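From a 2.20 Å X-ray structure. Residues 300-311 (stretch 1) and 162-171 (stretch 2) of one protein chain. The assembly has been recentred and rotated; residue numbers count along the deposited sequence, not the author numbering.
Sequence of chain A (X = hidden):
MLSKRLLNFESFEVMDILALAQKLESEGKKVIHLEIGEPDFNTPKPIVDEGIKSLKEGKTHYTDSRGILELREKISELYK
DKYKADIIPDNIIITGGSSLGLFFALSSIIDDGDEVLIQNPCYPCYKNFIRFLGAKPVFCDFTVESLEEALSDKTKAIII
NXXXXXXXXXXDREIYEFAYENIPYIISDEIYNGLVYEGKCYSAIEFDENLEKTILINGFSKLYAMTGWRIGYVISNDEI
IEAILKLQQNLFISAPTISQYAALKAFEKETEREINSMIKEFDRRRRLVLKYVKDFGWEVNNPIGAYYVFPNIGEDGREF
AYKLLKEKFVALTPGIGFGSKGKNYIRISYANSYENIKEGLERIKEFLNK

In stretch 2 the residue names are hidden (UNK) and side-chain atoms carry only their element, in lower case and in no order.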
# COMPACT_ATOMS: atom_id res chain seq x y z
N VAL A 300 -0.70 3.04 -36.64
CA VAL A 300 -0.02 2.71 -35.40
C VAL A 300 1.43 2.78 -35.81
O VAL A 300 1.72 2.97 -36.99
CB VAL A 300 -0.30 1.27 -34.89
CG1 VAL A 300 -1.77 1.13 -34.48
CG2 VAL A 300 0.10 0.25 -35.95
N ASN A 301 2.33 2.64 -34.87
CA ASN A 301 3.76 2.71 -35.18
C ASN A 301 4.55 1.78 -34.33
O ASN A 301 5.02 2.23 -33.27
CB ASN A 301 4.45 3.73 -34.38
CG ASN A 301 3.86 5.09 -34.48
OD1 ASN A 301 3.85 5.68 -35.56
ND2 ASN A 301 3.35 5.60 -33.38
N ASN A 302 4.80 0.57 -34.72
CA ASN A 302 5.57 -0.36 -33.90
C ASN A 302 5.23 -0.91 -32.50
O ASN A 302 6.11 -1.13 -31.67
CB ASN A 302 7.11 -0.21 -34.09
CG ASN A 302 7.79 -1.59 -34.30
OD1 ASN A 302 7.19 -2.52 -34.84
ND2 ASN A 302 9.05 -1.69 -33.87
N PRO A 303 3.93 -1.19 -32.25
CA PRO A 303 3.60 -1.77 -30.94
C PRO A 303 4.13 -3.21 -30.82
O PRO A 303 3.64 -4.12 -31.50
CB PRO A 303 2.07 -1.69 -30.90
CG PRO A 303 1.69 -1.90 -32.36
CD PRO A 303 2.72 -1.03 -33.08
N ILE A 304 5.17 -3.40 -30.00
CA ILE A 304 5.73 -4.73 -29.81
C ILE A 304 5.82 -5.22 -28.36
O ILE A 304 6.52 -6.20 -28.08
CB ILE A 304 7.16 -4.81 -30.42
CG1 ILE A 304 8.06 -3.77 -29.74
CG2 ILE A 304 7.10 -4.58 -31.93
CD1 ILE A 304 9.49 -3.78 -30.23
N GLY A 305 5.12 -4.55 -27.44
CA GLY A 305 5.18 -4.96 -26.05
C GLY A 305 3.90 -4.76 -25.26
O GLY A 305 2.93 -4.21 -25.77
N ALA A 306 3.92 -5.19 -24.01
CA ALA A 306 2.75 -5.07 -23.14
C ALA A 306 1.60 -5.78 -23.85
O ALA A 306 1.81 -6.81 -24.48
CB ALA A 306 2.41 -3.58 -22.91
N TYR A 307 0.39 -5.26 -23.74
CA TYR A 307 -0.74 -5.88 -24.44
C TYR A 307 -1.73 -4.82 -24.90
O TYR A 307 -2.95 -4.99 -24.81
CB TYR A 307 -1.41 -6.95 -23.56
CG TYR A 307 -1.55 -6.60 -22.08
CD1 TYR A 307 -2.47 -5.65 -21.64
CD2 TYR A 307 -0.77 -7.26 -21.13
CE1 TYR A 307 -2.62 -5.36 -20.28
CE2 TYR A 307 -0.91 -6.99 -19.77
CZ TYR A 307 -1.83 -6.04 -19.35
OH TYR A 307 -1.96 -5.76 -18.01
N TYR A 308 -1.18 -3.72 -25.40
CA TYR A 308 -1.98 -2.61 -25.89
C TYR A 308 -1.54 -2.16 -27.28
O TYR A 308 -0.39 -2.32 -27.67
CB TYR A 308 -1.83 -1.40 -24.95
CG TYR A 308 -1.98 -1.70 -23.48
CD1 TYR A 308 -3.20 -2.08 -22.94
CD2 TYR A 308 -0.89 -1.53 -22.61
CE1 TYR A 308 -3.35 -2.29 -21.56
CE2 TYR A 308 -1.03 -1.73 -21.24
CZ TYR A 308 -2.26 -2.11 -20.72
OH TYR A 308 -2.39 -2.28 -19.36
N VAL A 309 -2.49 -1.59 -28.02
CA VAL A 309 -2.25 -1.03 -29.34
C VAL A 309 -2.99 0.30 -29.26
O VAL A 309 -4.12 0.37 -28.77
CB VAL A 309 -2.84 -1.92 -30.46
CG1 VAL A 309 -2.55 -1.30 -31.81
CG2 VAL A 309 -2.20 -3.31 -30.40
N PHE A 310 -2.33 1.37 -29.70
CA PHE A 310 -2.89 2.72 -29.61
C PHE A 310 -3.01 3.37 -30.99
O PHE A 310 -2.26 4.29 -31.33
CB PHE A 310 -1.97 3.56 -28.71
CG PHE A 310 -2.62 4.77 -28.11
CD1 PHE A 310 -3.71 4.64 -27.26
CD2 PHE A 310 -2.11 6.03 -28.37
CE1 PHE A 310 -4.28 5.77 -26.65
CE2 PHE A 310 -2.67 7.16 -27.77
CZ PHE A 310 -3.75 7.02 -26.91
N PRO A 311 -3.98 2.92 -31.80
CA PRO A 311 -4.21 3.44 -33.15
C PRO A 311 -4.80 4.84 -33.28
O PRO A 311 -5.62 5.26 -32.46
CB PRO A 311 -5.13 2.39 -33.77
CG PRO A 311 -5.97 1.99 -32.60
CD PRO A 311 -4.94 1.84 -31.49
N UNK A 162 8.64 1.69 -20.33
CA UNK A 162 8.93 0.90 -21.52
C UNK A 162 8.96 -0.61 -21.30
O UNK A 162 9.73 -1.10 -20.47
o UNK A 162 10.61 0.65 -23.29
c UNK A 162 10.27 1.37 -22.11
N UNK A 163 8.12 -1.36 -22.02
CA UNK A 163 7.16 -0.84 -23.00
C UNK A 163 6.10 0.01 -22.31
O UNK A 163 5.83 -0.18 -21.12
c UNK A 163 6.59 -2.11 -23.65
c UNK A 163 6.78 -3.15 -22.62
c UNK A 163 8.13 -2.83 -22.04
N UNK A 164 5.52 0.96 -23.04
CA UNK A 164 4.54 1.88 -22.47
C UNK A 164 3.07 1.51 -22.48
O UNK A 164 2.60 0.75 -23.32
c UNK A 164 4.52 3.18 -23.25
o UNK A 164 3.97 2.97 -24.54
N UNK A 165 2.42 1.93 -21.52
CA UNK A 165 0.97 1.91 -21.49
C UNK A 165 0.64 3.25 -21.72
O UNK A 165 1.19 3.87 -20.86
c UNK A 165 0.48 1.24 -20.20
n UNK A 165 -1.09 1.82 -18.46
o UNK A 165 -1.75 1.99 -20.60
c UNK A 165 -0.89 1.72 -19.77
N UNK A 166 -0.15 3.75 -22.64
CA UNK A 166 -0.97 3.13 -23.63
C UNK A 166 -0.33 2.71 -24.97
O UNK A 166 -1.04 1.91 -25.74
c UNK A 166 -1.16 5.48 -23.82
c UNK A 166 -0.09 5.19 -22.80
c UNK A 166 -1.96 4.24 -23.94
N UNK A 167 0.83 3.13 -25.40
CA UNK A 167 1.39 2.83 -26.73
C UNK A 167 1.77 1.39 -27.08
O UNK A 167 1.59 0.98 -28.22
c UNK A 167 3.52 6.07 -26.93
c UNK A 167 2.25 5.24 -26.93
c UNK A 167 2.58 3.75 -26.98
c UNK A 167 1.37 5.59 -28.12
N UNK A 168 2.30 0.63 -26.13
CA UNK A 168 2.70 -0.73 -26.45
C UNK A 168 4.04 -0.74 -27.18
O UNK A 168 4.46 -1.76 -27.72
N UNK A 169 4.71 0.40 -27.17
CA UNK A 169 5.99 0.53 -27.85
C UNK A 169 7.16 0.47 -26.88
O UNK A 169 6.99 0.65 -25.68
c UNK A 169 6.03 1.86 -28.61
o UNK A 169 5.94 3.93 -30.67
o UNK A 169 3.77 3.87 -30.41
c UNK A 169 4.99 1.95 -29.72
c UNK A 169 4.89 3.35 -30.30
N UNK A 170 8.35 0.22 -27.42
CA UNK A 170 9.57 0.16 -26.62
C UNK A 170 10.30 1.47 -26.88
O UNK A 170 10.45 1.88 -28.03
c UNK A 170 9.79 -2.34 -26.80
c UNK A 170 11.79 -0.96 -26.30
c UNK A 170 10.48 -1.01 -27.06
N UNK A 171 10.76 2.14 -25.82
CA UNK A 171 11.47 3.41 -25.97
C UNK A 171 12.88 3.14 -26.50
O UNK A 171 13.54 2.20 -26.06
c UNK A 171 12.43 5.41 -24.79
c UNK A 171 9.34 5.30 -25.14
c UNK A 171 10.18 4.54 -24.12
c UNK A 171 11.57 4.16 -24.62
O HOH W 1 0.29 1.69 -30.78
O HOH W 2 1.88 3.45 -32.19
O HOH W 3 8.31 0.73 -30.43

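Position 162 carries one carbon and then one oxygen, and lies out of reach of stretch 1. A single carbon bearing a hydroxyl makes it Ser 162; its OG accepts a hydrogen bond from the backbone N of position 171 (2.9 Å), closing the two ends of the segment together.

At position 163 three carbons close a ring onto the backbone N after a cis peptide bond. Its CB lies 4.0 Å from Gly 305 CA, and another ring carbon 4.4 Å from Ala 306 CB. The closed ring identifies Pro 163. A CB on Gly 305 would fall 2.7 Å from Pro 163 CB, so the close approach depends on the bare glycine.

Position 164 again has one carbon and one oxygen, with the CA-to-CB bond directed away from stretch 1. Its backbone O sits at the edge of the Tyr 308 ring, 4.2 Å from Tyr 308 CD2. The short hydroxyl side chain is that of Ser 164.

Position 165 has two carbons, the second carrying one oxygen and one nitrogen. Its CB is 3.5 Å from Tyr 308 CE2 and its side-chain oxygen lies over one face of that ring. The amide marks Asn 165, whose OD1 and ND2 are both hydrogen-bonded elsewhere in the structure.

At position 166 a second three-carbon ring closes onto the backbone N, again after a cis peptide bond. Its CB sits over the Phe 310 face, 4.1 Å from the ring centroid, in a CH-pi contact. This is Pro 166.

Position 167 has four carbons forked at the second. Its CA-to-CB bond points away, yet one terminal carbon of the fork comes within 3.5 Å of Phe 310 CD2. The residue is Leu 167, and that carbon is CD2.

Position 168 has no side-chain atoms. A CB would lie 2.2 Å from Tyr 308 O, and the backbone angles themselves call for glycine: Gly 168.

Position 169 has three carbons in line, the last bearing two oxygens, one of them 3.5 Å from Asn 301 ND2. The carboxylate defines Glu 169. Asn 301 ND2 donates a weak hydrogen bond to its OE2, and water 2 joins OE2 to Asn 301 N.

At position 170 one carbon bears two more, one of which packs 3.7 Å from Ile 304 CG1; this is Val 170. Position 171, four carbons forked at the first with one longer arm, lies beyond the contact and is Ile 171.

The contact centres on Gly 168 O, which accepts a hydrogen bond from Gly 305 N (2.9 Å) and a weak one from Ile 304 N (2.9 Å). Apolar packing against Phe 310 and Ile 304 accompanies this backbone link, and water 1 extends it by bridging Leu 167 O and Phe 310 N.

Stretch 2, residues 162-171: SPSNPLGEVI
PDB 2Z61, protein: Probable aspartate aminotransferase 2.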